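Local structure of putative lipoprotein (Parabacteroides distasonis ATCC 8503, 3JX8) at residues K191-C195 and I210-A214; I151-Q157 and E172-T176; L158-S164 and V177-N183; P114-N118 and G134-G138. The protein is of unknown function but, as a putative lipoprotein with an adhesin-like head domain of the pectate lyase-like clan, may take part in cell adhesion or lipid binding. One frame throughout, in Å; residues are numbered along the deposited sequence. Where two conformers were deposited one is given.

Contact 1: residues K191-C195 and I210-A214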
loop_
_atom_site.group_PDB
_atom_site.type_symbol
_atom_site.label_atom_id
_atom_site.label_comp_id
_atom_site.label_asym_id
_atom_site.label_seq_id
_atom_site.Cartn_x
_atom_site.Cartn_y
_atom_site.Cartn_z
ATOM N N LYS A 191 -3.347 -15.470 -2.944
ATOM C CA LYS A 191 -3.843 -16.749 -3.419
ATOM C C LYS A 191 -4.221 -17.591 -2.213
ATOM O O LYS A 191 -3.356 -18.054 -1.452
ATOM C CB LYS A 191 -2.770 -17.494 -4.200
ATOM C CG LYS A 191 -2.302 -16.860 -5.468
ATOM C CD LYS A 191 -1.300 -17.806 -6.120
ATOM C CE LYS A 191 -0.851 -17.317 -7.470
ATOM N NZ LYS A 191 0.394 -18.056 -7.876
ATOM N N ALA A 192 -5.511 -17.788 -2.034
ATOM C CA ALA A 192 -5.990 -18.468 -0.844
ATOM C C ALA A 192 -7.129 -19.416 -1.125
ATOM O O ALA A 192 -7.893 -19.717 -0.231
ATOM C CB ALA A 192 -6.364 -17.438 0.237
ATOM N N PHE A 193 -7.216 -19.925 -2.345
ATOM C CA PHE A 193 -8.257 -20.900 -2.682
ATOM C C PHE A 193 -8.138 -22.192 -1.874
ATOM O O PHE A 193 -9.141 -22.818 -1.618
ATOM C CB PHE A 193 -8.230 -21.294 -4.175
ATOM C CG PHE A 193 -9.052 -20.410 -5.098
ATOM C CD1 PHE A 193 -10.220 -19.779 -4.683
ATOM C CD2 PHE A 193 -8.698 -20.311 -6.440
ATOM C CE1 PHE A 193 -10.969 -18.999 -5.582
ATOM C CE2 PHE A 193 -9.455 -19.543 -7.338
ATOM C CZ PHE A 193 -10.576 -18.898 -6.900
ATOM N N ASP A 194 -6.921 -22.613 -1.495
ATOM C CA ASP A 194 -6.772 -23.818 -0.649
ATOM C C ASP A 194 -6.527 -23.496 0.803
ATOM O O ASP A 194 -5.953 -24.302 1.548
ATOM C CB ASP A 194 -5.672 -24.728 -1.172
ATOM C CG ASP A 194 -5.965 -25.221 -2.564
ATOM O OD1 ASP A 194 -7.164 -25.491 -2.898
ATOM O OD2 ASP A 194 -4.983 -25.332 -3.341
ATOM N N CYS A 195 -6.972 -22.311 1.206
ATOM C CA CYS A 195 -7.005 -21.959 2.594
ATOM C C CYS A 195 -8.456 -21.837 2.964
ATOM O O CYS A 195 -9.088 -20.853 2.662
ATOM C CB CYS A 195 -6.256 -20.677 2.857
ATOM S SG CYS A 195 -6.436 -20.169 4.564
ATOM N N ILE A 210 -7.599 -11.194 -5.277
ATOM C CA ILE A 210 -7.686 -12.149 -4.175
ATOM C C ILE A 210 -8.518 -13.343 -4.614
ATOM O O ILE A 210 -9.608 -13.189 -5.191
ATOM C CB ILE A 210 -8.334 -11.537 -2.929
ATOM C CG1 ILE A 210 -7.568 -10.277 -2.478
ATOM C CG2 ILE A 210 -8.494 -12.632 -1.780
ATOM C CD1 ILE A 210 -8.225 -9.538 -1.249
ATOM N N SER A 211 -8.002 -14.532 -4.344
ATOM C CA SER A 211 -8.761 -15.774 -4.509
ATOM C C SER A 211 -9.034 -16.365 -3.142
ATOM O O SER A 211 -8.093 -16.727 -2.435
ATOM C CB SER A 211 -7.981 -16.768 -5.346
ATOM O OG SER A 211 -7.740 -16.223 -6.637
ATOM N N VAL A 212 -10.310 -16.470 -2.767
ATOM C CA VAL A 212 -10.678 -16.824 -1.414
ATOM C C VAL A 212 -11.621 -18.013 -1.395
ATOM O O VAL A 212 -12.399 -18.216 -2.330
ATOM C CB VAL A 212 -11.321 -15.606 -0.661
ATOM C CG1 VAL A 212 -12.585 -15.101 -1.400
ATOM C CG2 VAL A 212 -11.572 -15.930 0.852
ATOM N N TYR A 213 -11.519 -18.794 -0.313
ATOM C CA TYR A 213 -12.420 -19.896 -0.015
ATOM C C TYR A 213 -12.942 -19.660 1.391
ATOM O O TYR A 213 -12.195 -19.765 2.359
ATOM C CB TYR A 213 -11.644 -21.197 -0.095
ATOM C CG TYR A 213 -12.357 -22.483 0.269
ATOM C CD1 TYR A 213 -13.733 -22.588 0.242
ATOM C CD2 TYR A 213 -11.614 -23.633 0.575
ATOM C CE1 TYR A 213 -14.368 -23.769 0.547
ATOM C CE2 TYR A 213 -12.235 -24.833 0.868
ATOM C CZ TYR A 213 -13.611 -24.898 0.846
ATOM O OH TYR A 213 -14.253 -26.071 1.132
ATOM N N ALA A 214 -14.225 -19.306 1.479
ATOM C CA ALA A 214 -14.925 -19.026 2.733
ATOM C C ALA A 214 -16.171 -19.899 2.733
ATOM O O ALA A 214 -16.875 -19.989 1.733
ATOM C CB ALA A 214 -15.299 -17.526 2.870
HETATM O O HOH W 1 -9.367 -18.416 1.583
#
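The ring of Phe193 lies flat over Ser211, whose CB sits 3.5 Å from the ring centroid and almost on the ring normal, a CH-pi contact; Val212 O meets the ring edge, 3.6 Å from Phe193 CD1. Beneath this overlap two parallel strands of a right-handed beta-helix are parting. Lys191 still pairs with Ser211, and Ala192 N gives a weak hydrogen bond to Ser211 O (2.8 Å, 128°). Ala192 to Cys195 then form a type I turn, closed by Cys195 N to Ala192 O at 3.1 Å, while 210-214 runs straight on. Water 1 fills the gap: Ala192 O and Cys195 O, each 2.7 Å away, compete with other acceptors for its protons, and Tyr213 N donates to it at 2.9 Å. Tyr213 makes a cation-pi contact with Lys231 of the next coil, and Ala192 and Val212 face inward onto Phe182. Where one coil turns and its neighbour does not, a water links backbone atoms that no longer pair directly, while the Phe193 ring covers Ser211.

Contact 2: residues I151-Q157 and E172-T176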
loop_
_atom_site.group_PDB
_atom_site.type_symbol
_atom_site.label_atom_id
_atom_site.label_comp_id
_atom_site.label_asym_id
_atom_site.label_seq_id
_atom_site.Cartn_x
_atom_site.Cartn_y
_atom_site.Cartn_z
ATOM N N ILE A 151 5.360 -14.232 0.074
ATOM C CA ILE A 151 5.248 -15.023 1.298
ATOM C C ILE A 151 4.346 -16.188 0.956
ATOM O O ILE A 151 3.318 -15.985 0.299
ATOM C CB ILE A 151 4.583 -14.233 2.424
ATOM C CG1 ILE A 151 5.392 -12.952 2.741
ATOM C CG2 ILE A 151 4.407 -15.110 3.652
ATOM C CD1 ILE A 151 4.781 -12.052 3.844
ATOM N N ILE A 152 4.741 -17.395 1.358
ATOM C CA ILE A 152 3.935 -18.598 1.195
ATOM C C ILE A 152 3.910 -19.373 2.503
ATOM O O ILE A 152 4.964 -19.633 3.095
ATOM C CB ILE A 152 4.401 -19.526 0.021
ATOM C CG1 ILE A 152 3.541 -20.795 0.014
ATOM C CG2 ILE A 152 5.847 -19.908 0.146
ATOM C CD1 ILE A 152 3.437 -21.541 -1.341
ATOM N N ALA A 153 2.718 -19.720 2.971
ATOM C CA ALA A 153 2.556 -20.580 4.144
ATOM C C ALA A 153 1.876 -21.826 3.632
ATOM O O ALA A 153 0.703 -21.788 3.255
ATOM C CB ALA A 153 1.735 -19.899 5.227
ATOM N N LYS A 154 2.604 -22.928 3.612
ATOM C CA LYS A 154 2.150 -24.159 2.976
ATOM C C LYS A 154 1.196 -25.025 3.766
ATOM O O LYS A 154 0.545 -25.880 3.189
ATOM C CB LYS A 154 3.349 -25.001 2.570
ATOM C CG LYS A 154 4.187 -24.314 1.512
ATOM C CD LYS A 154 5.240 -25.231 0.919
ATOM C CE LYS A 154 5.850 -24.602 -0.347
ATOM N NZ LYS A 154 7.176 -25.204 -0.707
ATOM N N ASP A 155 1.054 -24.801 5.059
ATOM C CA ASP A 155 0.280 -25.733 5.871
ATOM C C ASP A 155 -0.062 -25.088 7.191
ATOM O O ASP A 155 0.683 -25.225 8.180
ATOM C CB ASP A 155 1.141 -26.989 6.087
ATOM C CG ASP A 155 0.448 -28.100 6.880
ATOM O OD1 ASP A 155 -0.705 -27.975 7.334
ATOM O OD2 ASP A 155 1.128 -29.129 7.057
ATOM N N ILE A 156 -1.189 -24.383 7.219
ATOM C CA ILE A 156 -1.591 -23.638 8.402
ATOM C C ILE A 156 -2.876 -24.192 8.965
ATOM O O ILE A 156 -3.726 -24.699 8.234
ATOM C CB ILE A 156 -1.713 -22.098 8.129
ATOM C CG1 ILE A 156 -2.974 -21.768 7.298
ATOM C CG2 ILE A 156 -0.383 -21.551 7.509
ATOM C CD1 ILE A 156 -2.997 -20.352 6.686
ATOM N N GLN A 157 -2.987 -24.068 10.280
ATOM C CA GLN A 157 -4.166 -24.413 11.052
ATOM C C GLN A 157 -4.253 -23.367 12.156
ATOM O O GLN A 157 -3.544 -23.449 13.167
ATOM C CB GLN A 157 -4.037 -25.819 11.633
ATOM C CG GLN A 157 -5.348 -26.353 12.131
ATOM C CD GLN A 157 -5.235 -27.668 12.894
ATOM O OE1 GLN A 157 -4.185 -28.300 12.947
ATOM N NE2 GLN A 157 -6.335 -28.073 13.501
ATOM N N GLU A 172 0.582 -16.349 -0.612
ATOM C CA GLU A 172 -0.131 -17.597 -0.821
ATOM C C GLU A 172 -0.235 -18.392 0.476
ATOM O O GLU A 172 0.769 -18.575 1.185
ATOM C CB GLU A 172 0.551 -18.438 -1.892
ATOM C CG GLU A 172 -0.133 -19.776 -2.114
ATOM C CD GLU A 172 0.384 -20.538 -3.355
ATOM O OE1 GLU A 172 1.406 -20.150 -3.941
ATOM O OE2 GLU A 172 -0.263 -21.536 -3.742
ATOM N N VAL A 173 -1.442 -18.873 0.779
ATOM C CA VAL A 173 -1.726 -19.549 2.036
ATOM C C VAL A 173 -2.566 -20.769 1.781
ATOM O O VAL A 173 -3.509 -20.737 0.971
ATOM C CB VAL A 173 -2.391 -18.620 3.108
ATOM C CG1 VAL A 173 -1.427 -17.522 3.496
ATOM C CG2 VAL A 173 -3.740 -18.034 2.648
ATOM N N ILE A 174 -2.195 -21.857 2.452
ATOM C CA ILE A 174 -2.791 -23.162 2.263
ATOM C C ILE A 174 -3.051 -23.758 3.637
ATOM O O ILE A 174 -2.168 -23.777 4.493
ATOM C CB ILE A 174 -1.821 -24.085 1.477
ATOM C CG1 ILE A 174 -1.531 -23.492 0.074
ATOM C CG2 ILE A 174 -2.368 -25.536 1.394
ATOM C CD1 ILE A 174 -0.262 -24.078 -0.617
ATOM N N GLY A 175 -4.277 -24.212 3.858
ATOM C CA GLY A 175 -4.647 -24.857 5.113
ATOM C C GLY A 175 -6.074 -24.589 5.535
ATOM O O GLY A 175 -6.988 -24.580 4.705
ATOM N N THR A 176 -6.242 -24.355 6.832
ATOM C CA THR A 176 -7.533 -24.078 7.450
ATOM C C THR A 176 -7.390 -22.954 8.460
ATOM O O THR A 176 -6.394 -22.902 9.214
ATOM C CB THR A 176 -8.027 -25.298 8.233
ATOM O OG1 THR A 176 -8.272 -26.340 7.308
ATOM C CG2 THR A 176 -9.359 -25.020 8.939
#
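Five backbone hydrogen bonds carry this pairing of successive beta-helix coils. Glu172 N donates to Ile151 O (2.9 Å), Ala153 N to Glu172 O (2.9 Å) and Ile174 N to Ala153 O (3.0 Å); beyond the corner, Ile156 N reaches Ile174 O (3.0 Å) and Thr176 N reaches Ile156 O (2.9 Å). Between Ala153 and Ile156 the register slips by one residue, a beta bulge, because 151-157 uses two residues, Lys154 and Asp155, where 172-176 uses one, Ile174. Gly175 opposes Ile156 with positive phi, and a CB would clash with Ile156 O. CA-H...O contacts fill in the ladder, including Gly175 CA to Ile156 O at 3.3 Å. On the inner face, Ile156 CD1 packs 4.0 Å from Val173 CB, and Ala153 CB lies 4.3 Å from Val173 CG1; Leu161 covers both Ile156 and Val173. On the outer face, Ile152 CD1 lies 3.6 Å from Glu172 OE1. The bonding depends on main-chain atoms, so unequal corners can be stacked without losing the ladder, while apolar side chains line the interior.

Contact 3: residues L158-S164 and V177-N183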
loop_
_atom_site.group_PDB
_atom_site.type_symbol
_atom_site.label_atom_id
_atom_site.label_comp_id
_atom_site.label_asym_id
_atom_site.label_seq_id
_atom_site.Cartn_x
_atom_site.Cartn_y
_atom_site.Cartn_z
ATOM N N LEU A 158 -5.107 -22.365 11.934
ATOM C CA LEU A 158 -5.137 -21.172 12.752
ATOM C C LEU A 158 -6.555 -20.768 13.148
ATOM O O LEU A 158 -7.516 -20.997 12.414
ATOM C CB LEU A 158 -4.502 -20.008 11.965
ATOM C CG LEU A 158 -3.023 -20.114 11.582
ATOM C CD1 LEU A 158 -2.682 -19.094 10.502
ATOM C CD2 LEU A 158 -2.147 -19.962 12.819
ATOM N N ASP A 159 -6.671 -20.104 14.296
ATOM C CA ASP A 159 -7.903 -19.409 14.637
ATOM C C ASP A 159 -8.054 -18.151 13.785
ATOM O O ASP A 159 -9.155 -17.826 13.345
ATOM C CB ASP A 159 -7.919 -19.023 16.120
ATOM C CG ASP A 159 -7.855 -20.225 17.027
ATOM O OD1 ASP A 159 -8.444 -21.266 16.671
ATOM O OD2 ASP A 159 -7.210 -20.154 18.094
ATOM N N ASN A 160 -6.946 -17.444 13.584
ATOM C CA ASN A 160 -6.935 -16.151 12.910
ATOM C C ASN A 160 -5.793 -15.996 11.945
ATOM O O ASN A 160 -4.655 -16.282 12.295
ATOM C CB ASN A 160 -6.834 -15.068 13.958
ATOM C CG ASN A 160 -7.962 -15.145 14.926
ATOM O OD1 ASN A 160 -9.088 -14.740 14.615
ATOM N ND2 ASN A 160 -7.700 -15.725 16.078
ATOM N N LEU A 161 -6.094 -15.521 10.740
ATOM C CA LEU A 161 -5.073 -15.236 9.732
ATOM C C LEU A 161 -5.306 -13.853 9.187
ATOM O O LEU A 161 -6.433 -13.499 8.812
ATOM C CB LEU A 161 -5.148 -16.227 8.576
ATOM C CG LEU A 161 -4.220 -15.919 7.375
ATOM C CD1 LEU A 161 -2.733 -16.044 7.747
ATOM C CD2 LEU A 161 -4.561 -16.815 6.168
ATOM N N SER A 162 -4.247 -13.064 9.092
ATOM C CA SER A 162 -4.360 -11.769 8.461
ATOM C C SER A 162 -3.236 -11.559 7.462
ATOM O O SER A 162 -2.064 -11.690 7.818
ATOM C CB SER A 162 -4.306 -10.703 9.538
ATOM O OG SER A 162 -4.177 -9.450 8.936
ATOM N N CYS A 163 -3.583 -11.226 6.219
ATOM C CA CYS A 163 -2.578 -10.892 5.194
ATOM C C CYS A 163 -2.835 -9.553 4.552
ATOM O O CYS A 163 -3.946 -9.322 4.026
ATOM C CB CYS A 163 -2.579 -11.933 4.075
ATOM S SG CYS A 163 -2.364 -13.601 4.636
ATOM N N SER A 164 -1.802 -8.708 4.539
ATOM C CA SER A 164 -1.825 -7.418 3.875
ATOM C C SER A 164 -0.640 -7.315 2.931
ATOM O O SER A 164 0.521 -7.503 3.329
ATOM C CB SER A 164 -1.745 -6.309 4.882
ATOM O OG SER A 164 -2.762 -6.475 5.833
ATOM N N VAL A 177 -8.380 -22.063 8.489
ATOM C CA VAL A 177 -8.411 -20.954 9.424
ATOM C C VAL A 177 -9.869 -20.678 9.756
ATOM O O VAL A 177 -10.760 -20.917 8.934
ATOM C CB VAL A 177 -7.734 -19.675 8.844
ATOM C CG1 VAL A 177 -8.357 -19.283 7.520
ATOM C CG2 VAL A 177 -7.840 -18.511 9.829
ATOM N N ASP A 178 -10.123 -20.206 10.973
ATOM C CA ASP A 178 -11.470 -19.866 11.374
ATOM C C ASP A 178 -11.841 -18.506 10.770
ATOM O O ASP A 178 -12.798 -18.424 9.996
ATOM C CB ASP A 178 -11.617 -19.851 12.886
ATOM C CG ASP A 178 -13.050 -19.639 13.321
ATOM O OD1 ASP A 178 -13.929 -20.427 12.927
ATOM O OD2 ASP A 178 -13.306 -18.679 14.060
ATOM N N ARG A 179 -11.090 -17.465 11.119
ATOM C CA ARG A 179 -11.296 -16.123 10.548
ATOM C C ARG A 179 -10.077 -15.649 9.796
ATOM O O ARG A 179 -8.954 -15.772 10.303
ATOM C CB ARG A 179 -11.641 -15.106 11.616
ATOM C CG ARG A 179 -12.978 -15.426 12.301
ATOM C CD ARG A 179 -13.344 -14.427 13.358
ATOM N NE ARG A 179 -12.279 -14.376 14.333
ATOM C CZ ARG A 179 -12.088 -13.403 15.217
ATOM N NH1 ARG A 179 -12.922 -12.366 15.280
ATOM N NH2 ARG A 179 -11.055 -13.484 16.062
ATOM N N ALA A 180 -10.313 -15.118 8.596
ATOM C CA ALA A 180 -9.280 -14.620 7.717
ATOM C C ALA A 180 -9.594 -13.192 7.279
ATOM O O ALA A 180 -10.763 -12.818 7.013
ATOM C CB ALA A 180 -9.135 -15.512 6.472
ATOM N N SER A 181 -8.530 -12.409 7.165
ATOM C CA SER A 181 -8.604 -11.086 6.612
ATOM C C SER A 181 -7.515 -10.947 5.512
ATOM O O SER A 181 -6.330 -11.159 5.778
ATOM C CB SER A 181 -8.440 -10.104 7.740
ATOM O OG SER A 181 -8.164 -8.849 7.185
ATOM N N PHE A 182 -7.931 -10.663 4.276
ATOM C CA PHE A 182 -7.045 -10.522 3.121
ATOM C C PHE A 182 -7.129 -9.137 2.498
ATOM O O PHE A 182 -8.212 -8.691 2.074
ATOM C CB PHE A 182 -7.417 -11.540 2.062
ATOM C CG PHE A 182 -7.284 -12.953 2.508
ATOM C CD1 PHE A 182 -6.105 -13.415 3.057
ATOM C CD2 PHE A 182 -8.320 -13.850 2.339
ATOM C CE1 PHE A 182 -5.982 -14.744 3.466
ATOM C CE2 PHE A 182 -8.188 -15.186 2.735
ATOM C CZ PHE A 182 -7.006 -15.627 3.299
ATOM N N ASN A 183 -5.989 -8.462 2.412
ATOM C CA ASN A 183 -5.940 -7.072 1.990
ATOM C C ASN A 183 -4.866 -6.871 0.942
ATOM O O ASN A 183 -3.721 -7.281 1.139
ATOM C CB ASN A 183 -5.647 -6.191 3.172
ATOM C CG ASN A 183 -6.589 -6.430 4.292
ATOM O OD1 ASN A 183 -7.699 -5.901 4.305
ATOM N ND2 ASN A 183 -6.194 -7.291 5.227
HETATM O O HOH W 2 -11.350 -17.067 15.099
HETATM O O HOH W 3 -10.084 -16.386 17.282
#
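Consecutive coils of a right-handed parallel beta-helix stack here, the axes of their strands 160-164 and 180-183 approaching to 4.7 Å and their directions within 2° of parallel. The inward side is a row of interlocking apolar shapes. Val177 CG2 fits against the inner side of the corner, 3.7 Å from Leu161 CB and 4.2 Å from Leu158 CB. Farther along, Leu161 CD2 bears on Phe182 CE1 at 3.7 Å, above the hollow beside Ala180, whose small side chain adds little bulk. Cys163 closes the row at the edge of the Phe182 ring, with CB 4.0 Å from CD1 and SG 5.1 Å from the centroid, a sulfur-aromatic contact. Val173 reaches Leu161 and Phe182 from across the core.

Along the other side the shapes are polar. At the corner the long Arg179 side chain bends over Asn160, with NH2 and NE making weak hydrogen bonds to OD1, and two waters fill in around the pair; Asp178 forms a salt bridge with Arg198 of the next coil. The ladder binds the rows without a shift in register, from Asp178 N on Leu158 O to Asn183 N on Cys163 O. Asn183 OD1 accepts a hydrogen bond from Asn203 ND2 of the next coil, and within this contact Asn183 ND2 donates to Cys163 O at 3.3 Å and to Ser181 OG at 3.2 Å.

Contact 4: residues P114-N118 and G134-G138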
loop_
_atom_site.group_PDB
_atom_site.type_symbol
_atom_site.label_atom_id
_atom_site.label_comp_id
_atom_site.label_asym_id
_atom_site.label_seq_id
_atom_site.Cartn_x
_atom_site.Cartn_y
_atom_site.Cartn_z
ATOM N N PRO A 114 7.445 -28.396 12.161
ATOM C CA PRO A 114 6.183 -28.066 12.793
ATOM C C PRO A 114 6.372 -26.957 13.797
ATOM O O PRO A 114 7.231 -27.046 14.662
ATOM C CB PRO A 114 5.792 -29.357 13.516
ATOM C CG PRO A 114 6.439 -30.408 12.766
ATOM C CD PRO A 114 7.743 -29.832 12.321
ATOM N N THR A 115 5.585 -25.904 13.657
ATOM C CA THR A 115 5.720 -24.716 14.468
ATOM C C THR A 115 4.389 -24.437 15.149
ATOM O O THR A 115 3.350 -24.337 14.474
ATOM C CB THR A 115 6.097 -23.555 13.582
ATOM O OG1 THR A 115 7.299 -23.895 12.881
ATOM C CG2 THR A 115 6.273 -22.271 14.413
ATOM N N LYS A 116 4.418 -24.342 16.470
ATOM C CA LYS A 116 3.252 -23.946 17.233
ATOM C C LYS A 116 3.347 -22.445 17.490
ATOM O O LYS A 116 4.380 -21.970 17.925
ATOM C CB LYS A 116 3.198 -24.740 18.538
ATOM C CG LYS A 116 2.150 -24.240 19.522
ATOM C CD LYS A 116 1.865 -25.264 20.622
ATOM C CE LYS A 116 1.267 -24.623 21.896
ATOM N NZ LYS A 116 1.222 -25.615 23.055
ATOM N N VAL A 117 2.296 -21.683 17.190
ATOM C CA VAL A 117 2.329 -20.231 17.386
ATOM C C VAL A 117 1.190 -19.756 18.261
ATOM O O VAL A 117 0.077 -20.284 18.216
ATOM C CB VAL A 117 2.256 -19.432 16.045
ATOM C CG1 VAL A 117 3.392 -19.843 15.094
ATOM C CG2 VAL A 117 0.920 -19.613 15.385
ATOM N N ASN A 118 1.484 -18.735 19.050
ATOM C CA ASN A 118 0.472 -17.948 19.710
ATOM C C ASN A 118 0.158 -16.784 18.755
ATOM O O ASN A 118 -0.808 -16.861 18.001
ATOM C CB ASN A 118 0.972 -17.499 21.073
ATOM C CG ASN A 118 0.021 -16.544 21.761
ATOM O OD1 ASN A 118 -1.157 -16.430 21.409
ATOM N ND2 ASN A 118 0.539 -15.841 22.757
ATOM N N GLY A 134 6.707 -25.800 7.054
ATOM C CA GLY A 134 6.216 -26.776 8.015
ATOM C C GLY A 134 4.800 -26.452 8.426
ATOM O O GLY A 134 4.313 -25.350 8.164
ATOM N N PRO A 135 4.139 -27.395 9.092
ATOM C CA PRO A 135 2.819 -27.115 9.643
ATOM C C PRO A 135 2.870 -26.035 10.699
ATOM O O PRO A 135 3.677 -26.117 11.619
ATOM C CB PRO A 135 2.389 -28.448 10.267
ATOM C CG PRO A 135 3.294 -29.469 9.694
ATOM C CD PRO A 135 4.554 -28.784 9.323
ATOM N N VAL A 136 2.050 -25.004 10.529
ATOM C CA VAL A 136 1.929 -23.943 11.523
ATOM C C VAL A 136 0.564 -24.116 12.124
ATOM O O VAL A 136 -0.420 -24.242 11.397
ATOM C CB VAL A 136 2.062 -22.554 10.894
ATOM C CG1 VAL A 136 1.799 -21.438 11.916
ATOM C CG2 VAL A 136 3.429 -22.432 10.242
ATOM N N LYS A 137 0.508 -24.116 13.442
ATOM C CA LYS A 137 -0.734 -24.321 14.157
ATOM C C LYS A 137 -0.791 -23.403 15.353
ATOM O O LYS A 137 0.199 -23.239 16.050
ATOM C CB LYS A 137 -0.804 -25.775 14.586
ATOM C CG LYS A 137 -1.970 -26.150 15.442
ATOM C CD LYS A 137 -2.044 -27.692 15.634
ATOM C CE LYS A 137 -3.331 -28.129 16.355
ATOM N NZ LYS A 137 -3.226 -29.541 16.898
ATOM N N GLY A 138 -1.942 -22.786 15.588
ATOM C CA GLY A 138 -2.094 -21.894 16.727
ATOM C C GLY A 138 -3.127 -20.792 16.573
ATOM O O GLY A 138 -4.089 -20.907 15.794
#
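Main-chain hydrogen bonds define the pairing of 114-118 with 134-138. Thr115 N donates to Pro135 O at 2.8 Å, Lys137 N to Thr115 O at 3.0 Å and Val117 N to Lys137 O at 2.8 Å, the regular parallel pattern in which one strand's residue gives and takes on both sides of its partner. CA-H...O contacts run between them: Pro114 CA to Pro135 O at 3.4 Å, Val136 CA to Thr115 O at 3.3 Å, Lys116 CA to Lys137 O at 3.3 Å and Gly138 CA to Val117 O at 3.1 Å.

These short strands are matching rungs on two coils of a right-handed parallel beta-helix, and the next coil continues the ladder: Val136 is bonded to Asp155 and Gln157, and Gly138 to Gln157.

Apolar contacts flank the backbone. Pro114 and Pro135 repeat at the same level, CG of the first 4.2 Å from CD of the second, while Val117 CG1 meets Val136 CG1 at 3.9 Å on the buried side, where Val117 also touches Leu158. Among polar side chains, Thr115 OG1 is hydrogen-bonded to Lys113 O, whereas Lys116 and Lys137 extend on the exposed face. Steric limits govern the corner: Gly138 has phi near 153°, and a CB would lie only 1.7 Å from Val117 O.

How the contacts relate
Read from the N terminus, the contacts trace the winding of one beta-helix. Contact 4 closes first, joining corresponding points of two successive coils, and contacts 2 and 3 follow. These two cross, their segments alternating as 151-157, 158-164, 172-176 and 177-183, so together they stack one continuous run of chain on the next through two corners and the three strands they separate. Contact 1 opens after both have closed and stacks the following two coils. Contact 2 joins its neighbours directly, to contact 4 through Asp155 and Gln157 with Val136 and to contact 1 through Val173 with Lys191. Contact 3 lies mainly in the facing sheet, where Phe182 meets Ala192 and Val212 of contact 1 across the core.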